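PDB 3FTB: histidinol-phosphate aminotransferase from Clostridium acetobutylicum, which probably catalyses the transfer of amino groups with pyridoxal phosphate as cofactor, as a transaminase. Local coordinates for residues Ile286-Arg291 with Cys302-Ile307; Asn306-Lys311 with Leu332-Val337; Glu281-Ile286 with Thr348-Ala353. All blocks are in the same frame, centred on the assembly; numbering follows the deposited sequence.

Interaction 1 of 3, residues Ile286-Arg291 with Cys302-Ile307; sequences IGFIKR and CRLENI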
loop_
_atom_site.group_PDB
_atom_site.type_symbol
_atom_site.label_atom_id
_atom_site.label_comp_id
_atom_site.label_asym_id
_atom_site.label_seq_id
_atom_site.Cartn_x
_atom_site.Cartn_y
_atom_site.Cartn_z
ATOM N N ILE A 286 12.099 -40.379 -9.110
ATOM C CA ILE A 286 12.656 -40.361 -7.752
ATOM C C ILE A 286 11.893 -41.311 -6.833
ATOM O O ILE A 286 10.659 -41.310 -6.815
ATOM C CB ILE A 286 12.720 -38.919 -7.185
ATOM C CG1 ILE A 286 13.278 -37.980 -8.253
ATOM C CG2 ILE A 286 13.553 -38.863 -5.904
ATOM C CD1 ILE A 286 14.066 -36.849 -7.716
ATOM N N GLY A 287 12.635 -42.132 -6.088
ATOM C CA GLY A 287 12.063 -43.245 -5.355
ATOM C C GLY A 287 11.111 -42.915 -4.220
ATOM O O GLY A 287 10.102 -43.610 -4.022
ATOM N N PHE A 288 11.422 -41.870 -3.460
ATOM C CA PHE A 288 10.545 -41.491 -2.358
ATOM C C PHE A 288 9.394 -40.642 -2.867
ATOM O O PHE A 288 8.412 -40.425 -2.153
ATOM C CB PHE A 288 11.302 -40.781 -1.234
ATOM C CG PHE A 288 12.099 -39.605 -1.688
ATOM C CD1 PHE A 288 11.499 -38.383 -1.853
ATOM C CD2 PHE A 288 13.455 -39.723 -1.930
ATOM C CE1 PHE A 288 12.232 -37.298 -2.260
ATOM C CE2 PHE A 288 14.193 -38.643 -2.340
ATOM C CZ PHE A 288 13.584 -37.428 -2.505
ATOM N N ILE A 289 9.516 -40.176 -4.110
ATOM C CA ILE A 289 8.406 -39.508 -4.774
ATOM C C ILE A 289 7.373 -40.545 -5.178
ATOM O O ILE A 289 7.488 -41.171 -6.229
ATOM C CB ILE A 289 8.841 -38.725 -6.012
ATOM C CG1 ILE A 289 9.935 -37.716 -5.658
ATOM C CG2 ILE A 289 7.636 -38.000 -6.617
ATOM C CD1 ILE A 289 9.399 -36.396 -5.187
ATOM N N LYS A 290 6.375 -40.712 -4.314
ATOM C CA LYS A 290 5.329 -41.718 -4.459
ATOM C C LYS A 290 4.305 -41.297 -5.504
ATOM O O LYS A 290 3.838 -42.117 -6.302
ATOM C CB LYS A 290 4.657 -41.967 -3.100
ATOM C CG LYS A 290 3.215 -42.435 -3.186
ATOM C CD LYS A 290 2.610 -42.647 -1.793
ATOM C CE LYS A 290 3.060 -43.967 -1.184
ATOM N NZ LYS A 290 2.506 -44.211 0.186
ATOM N N ARG A 291 3.954 -40.015 -5.492
ATOM C CA ARG A 291 3.044 -39.463 -6.488
ATOM C C ARG A 291 3.293 -37.985 -6.750
ATOM O O ARG A 291 3.441 -37.176 -5.824
ATOM C CB ARG A 291 1.582 -39.668 -6.083
ATOM C CG ARG A 291 0.611 -39.033 -7.066
ATOM C CD ARG A 291 -0.849 -39.182 -6.659
ATOM N NE ARG A 291 -1.725 -38.538 -7.640
ATOM C CZ ARG A 291 -3.053 -38.496 -7.565
ATOM N NH1 ARG A 291 -3.695 -39.066 -6.552
ATOM N NH2 ARG A 291 -3.745 -37.883 -8.514
ATOM N N CYS A 302 4.001 -33.020 -4.442
ATOM C CA CYS A 302 4.442 -34.408 -4.382
ATOM C C CYS A 302 4.029 -35.114 -3.080
ATOM O O CYS A 302 4.128 -34.556 -1.989
ATOM C CB CYS A 302 5.960 -34.488 -4.614
ATOM S SG CYS A 302 6.501 -33.762 -6.197
ATOM N N ARG A 303 3.521 -36.330 -3.223
ATOM C CA ARG A 303 3.292 -37.230 -2.092
ATOM C C ARG A 303 4.547 -38.077 -1.906
ATOM O O ARG A 303 5.130 -38.542 -2.880
ATOM C CB ARG A 303 2.100 -38.131 -2.386
ATOM C CG ARG A 303 1.663 -38.989 -1.232
ATOM C CD ARG A 303 0.771 -38.224 -0.288
ATOM N NE ARG A 303 0.443 -39.016 0.894
ATOM C CZ ARG A 303 -0.663 -39.741 1.032
ATOM N NH1 ARG A 303 -0.872 -40.426 2.149
ATOM N NH2 ARG A 303 -1.564 -39.774 0.061
ATOM N N LEU A 304 4.968 -38.274 -0.660
ATOM C CA LEU A 304 6.233 -38.956 -0.364
ATOM C C LEU A 304 6.028 -40.314 0.304
ATOM O O LEU A 304 4.893 -40.708 0.592
ATOM C CB LEU A 304 7.129 -38.079 0.516
ATOM C CG LEU A 304 7.561 -36.713 -0.018
ATOM C CD1 LEU A 304 8.648 -36.129 0.881
ATOM C CD2 LEU A 304 8.044 -36.816 -1.452
ATOM N N GLU A 305 7.135 -41.015 0.553
ATOM C CA GLU A 305 7.101 -42.393 1.048
ATOM C C GLU A 305 8.425 -42.809 1.697
ATOM O O GLU A 305 9.487 -42.710 1.076
ATOM C CB GLU A 305 6.771 -43.349 -0.096
ATOM C CG GLU A 305 6.488 -44.766 0.349
ATOM C CD GLU A 305 6.489 -45.730 -0.814
ATOM O OE1 GLU A 305 7.208 -45.454 -1.798
ATOM O OE2 GLU A 305 5.779 -46.756 -0.747
ATOM N N ASN A 306 8.356 -43.282 2.940
ATOM C CA ASN A 306 9.558 -43.674 3.678
ATOM C C ASN A 306 10.430 -42.488 4.051
ATOM O O ASN A 306 11.651 -42.621 4.182
ATOM C CB ASN A 306 10.389 -44.677 2.878
ATOM C CG ASN A 306 9.722 -46.021 2.772
ATOM O OD1 ASN A 306 9.937 -46.759 1.811
ATOM N ND2 ASN A 306 8.898 -46.352 3.763
ATOM N N ILE A 307 9.789 -41.333 4.218
ATOM C CA ILE A 307 10.472 -40.091 4.544
ATOM C C ILE A 307 9.436 -38.987 4.717
ATOM O O ILE A 307 8.467 -38.904 3.958
ATOM C CB ILE A 307 11.505 -39.695 3.454
ATOM C CG1 ILE A 307 12.276 -38.437 3.864
ATOM C CG2 ILE A 307 10.829 -39.517 2.101
ATOM C CD1 ILE A 307 13.539 -38.231 3.064
HETATM O O HOH W 1 1.745 -41.531 1.303
#

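Interaction 2 of 3, residues Asn306-Lys311 with Leu332-Val337; sequences NISGEK and LDDSFV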
loop_
_atom_site.group_PDB
_atom_site.type_symbol
_atom_site.label_atom_id
_atom_site.label_comp_id
_atom_site.label_asym_id
_atom_site.label_seq_id
_atom_site.Cartn_x
_atom_site.Cartn_y
_atom_site.Cartn_z
ATOM N N ASN A 306 8.356 -43.282 2.940
ATOM C CA ASN A 306 9.558 -43.674 3.678
ATOM C C ASN A 306 10.430 -42.488 4.051
ATOM O O ASN A 306 11.651 -42.621 4.182
ATOM C CB ASN A 306 10.389 -44.677 2.878
ATOM C CG ASN A 306 9.722 -46.021 2.772
ATOM O OD1 ASN A 306 9.937 -46.759 1.811
ATOM N ND2 ASN A 306 8.898 -46.352 3.763
ATOM N N ILE A 307 9.789 -41.333 4.218
ATOM C CA ILE A 307 10.472 -40.091 4.544
ATOM C C ILE A 307 9.436 -38.987 4.717
ATOM O O ILE A 307 8.467 -38.904 3.958
ATOM C CB ILE A 307 11.505 -39.695 3.454
ATOM C CG1 ILE A 307 12.276 -38.437 3.864
ATOM C CG2 ILE A 307 10.829 -39.517 2.101
ATOM C CD1 ILE A 307 13.539 -38.231 3.064
ATOM N N SER A 308 9.643 -38.156 5.733
ATOM C CA SER A 308 8.749 -37.046 6.030
ATOM C C SER A 308 9.218 -35.764 5.359
ATOM O O SER A 308 10.404 -35.599 5.080
ATOM C CB SER A 308 8.657 -36.833 7.541
ATOM O OG SER A 308 9.945 -36.840 8.125
ATOM N N GLY A 309 8.280 -34.859 5.095
ATOM C CA GLY A 309 8.607 -33.576 4.509
ATOM C C GLY A 309 9.550 -32.772 5.386
ATOM O O GLY A 309 10.325 -31.948 4.889
ATOM N N GLU A 310 9.477 -32.997 6.696
ATOM C CA GLU A 310 10.401 -32.347 7.615
ATOM C C GLU A 310 11.766 -32.988 7.491
ATOM O O GLU A 310 12.773 -32.304 7.516
ATOM C CB GLU A 310 9.925 -32.411 9.071
ATOM C CG GLU A 310 10.757 -31.507 9.993
ATOM C CD GLU A 310 10.349 -31.562 11.458
ATOM O OE1 GLU A 310 10.066 -32.669 11.967
ATOM O OE2 GLU A 310 10.337 -30.493 12.107
ATOM N N LYS A 311 11.793 -34.308 7.348
ATOM C CA LYS A 311 13.057 -35.014 7.203
ATOM C C LYS A 311 13.671 -34.646 5.859
ATOM O O LYS A 311 14.849 -34.283 5.777
ATOM C CB LYS A 311 12.873 -36.532 7.350
ATOM C CG LYS A 311 14.177 -37.321 7.334
ATOM C CD LYS A 311 14.218 -38.416 8.403
ATOM C CE LYS A 311 12.996 -39.330 8.366
ATOM N NZ LYS A 311 11.890 -38.876 9.265
ATOM N N LEU A 332 -3.679 -31.639 4.241
ATOM C CA LEU A 332 -2.385 -32.227 3.923
ATOM C C LEU A 332 -1.528 -32.516 5.174
ATOM O O LEU A 332 -1.549 -31.765 6.155
ATOM C CB LEU A 332 -1.637 -31.323 2.940
ATOM C CG LEU A 332 -2.372 -31.014 1.633
ATOM C CD1 LEU A 332 -1.513 -30.147 0.753
ATOM C CD2 LEU A 332 -2.756 -32.288 0.893
ATOM N N ASP A 333 -0.774 -33.611 5.128
ATOM C CA ASP A 333 0.095 -33.996 6.242
ATOM C C ASP A 333 1.568 -33.864 5.855
ATOM O O ASP A 333 1.894 -33.148 4.906
ATOM C CB ASP A 333 -0.248 -35.408 6.750
ATOM C CG ASP A 333 0.154 -36.507 5.775
ATOM O OD1 ASP A 333 0.502 -36.190 4.621
ATOM O OD2 ASP A 333 0.126 -37.694 6.174
ATOM N N ASP A 334 2.452 -34.548 6.579
ATOM C CA ASP A 334 3.894 -34.369 6.376
ATOM C C ASP A 334 4.463 -35.182 5.210
ATOM O O ASP A 334 5.651 -35.081 4.886
ATOM C CB ASP A 334 4.669 -34.672 7.658
ATOM C CG ASP A 334 5.935 -33.836 7.788
ATOM O OD1 ASP A 334 6.020 -32.765 7.149
ATOM O OD2 ASP A 334 6.845 -34.250 8.539
ATOM N N SER A 335 3.611 -35.974 4.571
ATOM C CA SER A 335 4.029 -36.722 3.398
ATOM C C SER A 335 3.922 -35.857 2.151
ATOM O O SER A 335 4.528 -36.174 1.128
ATOM C CB SER A 335 3.192 -37.982 3.233
ATOM O OG SER A 335 1.856 -37.649 2.911
ATOM N N PHE A 336 3.152 -34.768 2.225
ATOM C CA PHE A 336 3.060 -33.831 1.099
ATOM C C PHE A 336 4.102 -32.728 1.242
ATOM O O PHE A 336 4.361 -32.237 2.348
ATOM C CB PHE A 336 1.663 -33.220 0.976
ATOM C CG PHE A 336 0.569 -34.239 0.827
ATOM C CD1 PHE A 336 0.018 -34.504 -0.417
ATOM C CD2 PHE A 336 0.087 -34.928 1.931
ATOM C CE1 PHE A 336 -0.990 -35.440 -0.559
ATOM C CE2 PHE A 336 -0.920 -35.866 1.796
ATOM C CZ PHE A 336 -1.461 -36.123 0.553
ATOM N N VAL A 337 4.718 -32.377 0.119
ATOM C CA VAL A 337 5.687 -31.295 0.064
ATOM C C VAL A 337 5.449 -30.581 -1.262
ATOM O O VAL A 337 4.948 -31.194 -2.213
ATOM C CB VAL A 337 7.118 -31.824 0.063
ATOM C CG1 VAL A 337 7.507 -32.386 1.428
ATOM C CG2 VAL A 337 7.274 -32.882 -1.019
#

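Interaction 3 of 3, residues Glu281-Ile286 with Thr348-Ala353; sequences EELNKI and TKFLRA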
loop_
_atom_site.group_PDB
_atom_site.type_symbol
_atom_site.label_atom_id
_atom_site.label_comp_id
_atom_site.label_asym_id
_atom_site.label_seq_id
_atom_site.Cartn_x
_atom_site.Cartn_y
_atom_site.Cartn_z
ATOM N N GLU A 281 8.668 -35.413 -15.080
ATOM C CA GLU A 281 9.116 -36.750 -15.487
ATOM C C GLU A 281 10.312 -37.151 -14.651
ATOM O O GLU A 281 10.414 -38.295 -14.204
ATOM C CB GLU A 281 9.443 -36.808 -16.983
ATOM C CG GLU A 281 8.194 -36.890 -17.866
ATOM C CD GLU A 281 8.454 -36.492 -19.307
ATOM O OE1 GLU A 281 9.439 -35.757 -19.542
ATOM O OE2 GLU A 281 7.675 -36.906 -20.200
ATOM N N GLU A 282 11.208 -36.198 -14.423
ATOM C CA GLU A 282 12.330 -36.419 -13.524
ATOM C C GLU A 282 11.882 -36.715 -12.082
ATOM O O GLU A 282 12.451 -37.595 -11.425
ATOM C CB GLU A 282 13.271 -35.221 -13.569
ATOM C CG GLU A 282 13.781 -34.934 -14.960
ATOM C CD GLU A 282 14.376 -36.164 -15.597
ATOM O OE1 GLU A 282 13.845 -36.608 -16.637
ATOM O OE2 GLU A 282 15.360 -36.700 -15.042
ATOM N N LEU A 283 10.875 -35.993 -11.587
ATOM C CA LEU A 283 10.372 -36.219 -10.229
ATOM C C LEU A 283 9.747 -37.601 -10.136
ATOM O O LEU A 283 9.785 -38.246 -9.087
ATOM C CB LEU A 283 9.335 -35.164 -9.808
ATOM C CG LEU A 283 9.751 -33.809 -9.218
ATOM C CD1 LEU A 283 8.501 -33.050 -8.839
ATOM C CD2 LEU A 283 10.670 -33.942 -8.001
ATOM N N ASN A 284 9.169 -38.054 -11.243
ATOM C CA ASN A 284 8.441 -39.323 -11.241
ATOM C C ASN A 284 9.384 -40.514 -11.097
ATOM O O ASN A 284 8.973 -41.596 -10.684
ATOM C CB ASN A 284 7.558 -39.457 -12.492
ATOM C CG ASN A 284 6.144 -38.927 -12.280
ATOM O OD1 ASN A 284 5.628 -38.178 -13.103
ATOM N ND2 ASN A 284 5.508 -39.325 -11.177
ATOM N N LYS A 285 10.655 -40.291 -11.425
ATOM C CA LYS A 285 11.688 -41.310 -11.327
ATOM C C LYS A 285 12.225 -41.446 -9.900
ATOM O O LYS A 285 12.748 -42.503 -9.525
ATOM C CB LYS A 285 12.838 -40.993 -12.291
ATOM C CG LYS A 285 12.446 -40.955 -13.771
ATOM C CD LYS A 285 13.533 -40.283 -14.612
ATOM C CE LYS A 285 13.378 -40.583 -16.095
ATOM N NZ LYS A 285 12.038 -40.183 -16.613
ATOM N N ILE A 286 12.099 -40.379 -9.110
ATOM C CA ILE A 286 12.656 -40.361 -7.752
ATOM C C ILE A 286 11.893 -41.311 -6.833
ATOM O O ILE A 286 10.659 -41.310 -6.815
ATOM C CB ILE A 286 12.720 -38.919 -7.185
ATOM C CG1 ILE A 286 13.278 -37.980 -8.253
ATOM C CG2 ILE A 286 13.553 -38.863 -5.904
ATOM C CD1 ILE A 286 14.066 -36.849 -7.716
ATOM N N THR A 348 17.724 -29.024 -12.442
ATOM C CA THR A 348 18.573 -30.200 -12.517
ATOM C C THR A 348 19.426 -30.285 -11.253
ATOM O O THR A 348 19.653 -31.362 -10.711
ATOM C CB THR A 348 19.463 -30.167 -13.769
ATOM O OG1 THR A 348 18.640 -30.215 -14.944
ATOM C CG2 THR A 348 20.425 -31.351 -13.771
ATOM N N LYS A 349 19.879 -29.133 -10.773
ATOM C CA LYS A 349 20.629 -29.076 -9.526
ATOM C C LYS A 349 19.752 -29.585 -8.386
ATOM O O LYS A 349 20.150 -30.458 -7.614
ATOM C CB LYS A 349 21.074 -27.642 -9.244
ATOM C CG LYS A 349 22.260 -27.545 -8.303
ATOM C CD LYS A 349 22.394 -26.157 -7.712
ATOM C CE LYS A 349 23.725 -25.998 -6.990
ATOM N NZ LYS A 349 24.898 -26.302 -7.869
ATOM N N PHE A 350 18.552 -29.022 -8.289
ATOM C CA PHE A 350 17.548 -29.456 -7.318
ATOM C C PHE A 350 17.353 -30.985 -7.271
ATOM O O PHE A 350 17.424 -31.605 -6.200
ATOM C CB PHE A 350 16.213 -28.769 -7.632
ATOM C CG PHE A 350 15.088 -29.218 -6.756
ATOM C CD1 PHE A 350 15.011 -28.794 -5.431
ATOM C CD2 PHE A 350 14.107 -30.071 -7.249
ATOM C CE1 PHE A 350 13.974 -29.207 -4.611
ATOM C CE2 PHE A 350 13.062 -30.493 -6.434
ATOM C CZ PHE A 350 12.999 -30.059 -5.112
ATOM N N LEU A 351 17.098 -31.572 -8.441
ATOM C CA LEU A 351 16.828 -32.999 -8.580
ATOM C C LEU A 351 18.038 -33.833 -8.185
ATOM O O LEU A 351 17.898 -34.900 -7.577
ATOM C CB LEU A 351 16.434 -33.328 -10.027
ATOM C CG LEU A 351 15.046 -32.940 -10.553
ATOM C CD1 LEU A 351 15.081 -32.722 -12.058
ATOM C CD2 LEU A 351 14.001 -33.997 -10.180
ATOM N N ARG A 352 19.227 -33.350 -8.539
ATOM C CA ARG A 352 20.447 -34.068 -8.209
ATOM C C ARG A 352 20.724 -34.089 -6.714
ATOM O O ARG A 352 21.569 -34.841 -6.257
ATOM C CB ARG A 352 21.633 -33.513 -8.990
ATOM C CG ARG A 352 21.453 -33.681 -10.494
ATOM C CD ARG A 352 22.637 -33.141 -11.275
ATOM N NE ARG A 352 23.004 -31.796 -10.841
ATOM C CZ ARG A 352 23.893 -31.025 -11.459
ATOM N NH1 ARG A 352 24.505 -31.464 -12.553
ATOM N NH2 ARG A 352 24.166 -29.816 -10.986
ATOM N N ALA A 353 20.001 -33.271 -5.957
ATOM C CA ALA A 353 20.056 -33.333 -4.503
ATOM C C ALA A 353 19.018 -34.335 -3.998
ATOM O O ALA A 353 19.273 -35.086 -3.050
ATOM C CB ALA A 353 19.809 -31.965 -3.907
#

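Interaction 1 of 3, residues Ile286-Arg291 with Cys302-Ile307
Strands 289-291 and 302-304 run antiparallel but strongly splayed, at 118° between their directions, and a classic beta bulge sets Lys-290 and Arg-291 opposite Arg-303. Arg-303 O takes two backbone donors. Lys-290 N reaches it at 2.9 Å in the carbonyl plane, by a bent bond. Arg-291 N reaches the same Arg-303 O at 3.2 Å from above that plane. The return bond, Arg-303 N to Arg-291 O, is short at 2.7 Å and fairly straight.

Phe-288 has its CG in the crowded position between backbone N and carbonyl carbon (chi1 54°). The ring then lies alongside Leu-304, whose CD2 meets the ring edge in plane, 3.8 Å from Phe-288 CD1. Ile-286 CG2 lies over one ring face, offset toward the rim. Ile-307 CG2 crosses obliquely and touches Phe-288 CB at 3.6 Å. Ile-289 CD1 reaches across to Cys-302 CB at 4.0 Å and also meets Leu-304 CD2. Leu-312 of helix 309-317 closes on Phe-288, Leu-304 and Ile-307.

Lys-290 lies on the exposed side. Its chain runs beside Arg-303, with Lys-290 CD against Arg-303 CG, and bends at chi3 (-79°). Past that bend, CE packs on Glu-305 CG, and the two side chains cross at about a right angle. NZ stops 4.2 Å from Glu-305 OE2, too far for a salt bridge. A water accepts from Lys-290 NZ at 3.0 Å and donates weakly to Leu-304 O. The guanidinium of Arg-303 leads away, and its NE is bonded to Ser-335 OG. Arg-291 is extended, with NH1 bonded to Asn-130 OD1.

The hairpin thus has an apolar side and a charged side. On the charged side the Lys-290 and Glu-305 charges probably attract only loosely, while water takes the direct bond to the ammonium.

Interaction 2 of 3, residues Asn306-Lys311 with Leu332-Val337
Ser-308 is the N-cap of helix 309-317. Its OG, between the backbone N and carbonyl carbon (chi1 47°), accepts the capping bond from Lys-311 N at 3.2 Å. Its CB rests against Asp-334 OD2 at 3.3 Å. Gly-309 follows in the first turn. Its N donates to Asp-334 O at 2.6 Å, a short bond arriving nearly along the C=O axis. Gly-309 CA presses on Val-337 CG1 at 3.5 Å, tighter than usual for two carbons. Glu-310 N gives a weak bond to Asp-334 OD2 at 3.4 Å. The Asp-334 carboxylate therefore sits at the helix start, where the helix dipole would probably stabilise its charge. Lys-311 folds back so that NZ donates to Ser-308 OG at 3.0 Å, and the cap oxygen is held twice.

Across from the helix, an Asx turn shapes the approach to the strand: Asp-333 OD1 accepts from both Ser-335 N and Ser-335 OG. The helix start thus abuts the entry to strand 336-340. Strand 299-304 flanks that strand through the Val-337 to Cys-302 backbone bond, and strand 321-325 brings Ile-323 to Val-337 and Arg-325 to Asp-334.

Interaction 3 of 3, residues Glu281-Ile286 with Thr348-Ala353
Thr-348 OG1 is the best-held polar atom, gripped by two hydrogen bonds. It donates to Glu-344 O one turn back in its own helix, and accepts from Arg-278 NH2 of helix 262-285, which ties the two helices together beside the contact. Within 281-286, Glu-281 O is less firmly held: Asn-284 N, Lys-285 N and Lys-285 NZ all reach it, each weakly. Between the two segments themselves there is no hydrogen bond, and apolar atoms do the joining.

Leu-351 carries the contact. Its CG lies anti to the carbonyl carbon (chi1 -74°), which sends both methyls across to helix 281-285. CD1 lies against Glu-282 CB at 3.4 Å. CD2 meets the same Glu-282 CB at 3.7 Å. The two side chains cross at about a right angle, and the aliphatic base of Glu-282, CB and then CG, does the packing. The Glu-282 chain bends at chi2 (-52°) beyond that base.

The two segments run nearly parallel, 6° apart, with axes 10.8 Å from each other. This is helix-helix packing on one face of the smaller mixed sheet of a fold type I aminotransferase. Strands 289-293 and 299-304 lie under Leu-283, while strand 321-325 lies under Phe-350, whose ring is also stacked with Tyr-31.

Leu-351 CD2 also serves Leu-283 and Ile-286. The Leu-283 side chain crosses that of Leu-351 at about a right angle, with CD2 of Leu-283 4.0 Å from CD2 of Leu-351. The Ile-286 side chain, just past the helix, crosses obliquely, with its CD1 3.8 Å from Leu-351 CD2. Leu-283 CD2 also lies at the edge of the Phe-350 ring, near its plane, 4.5 Å from Phe-350 CE2.

Overall arrangement
All three contacts lie around the five-stranded mixed sheet, 23 to 25 Å from the centre of the chain. Interactions 1 and 2 are closest, centres about 9 Å apart. They share Asn-306 and Ile-307. Two probable hydrogen bonds join them: Arg-303 NE to Ser-335 OG and Cys-302 N to Val-337 O. Interaction 3 lies about 12 Å from interaction 1, centre to centre. Ile-286 belongs to both, and Leu-283 packs against Ile-289 and Cys-302. Interactions 2 and 3 do not touch; their nearest atoms are about 8 Å apart. Along the chain, interactions 1 and 2 both lie inside the loop closed by interaction 3. All three are structural packing of this sheet and its helices.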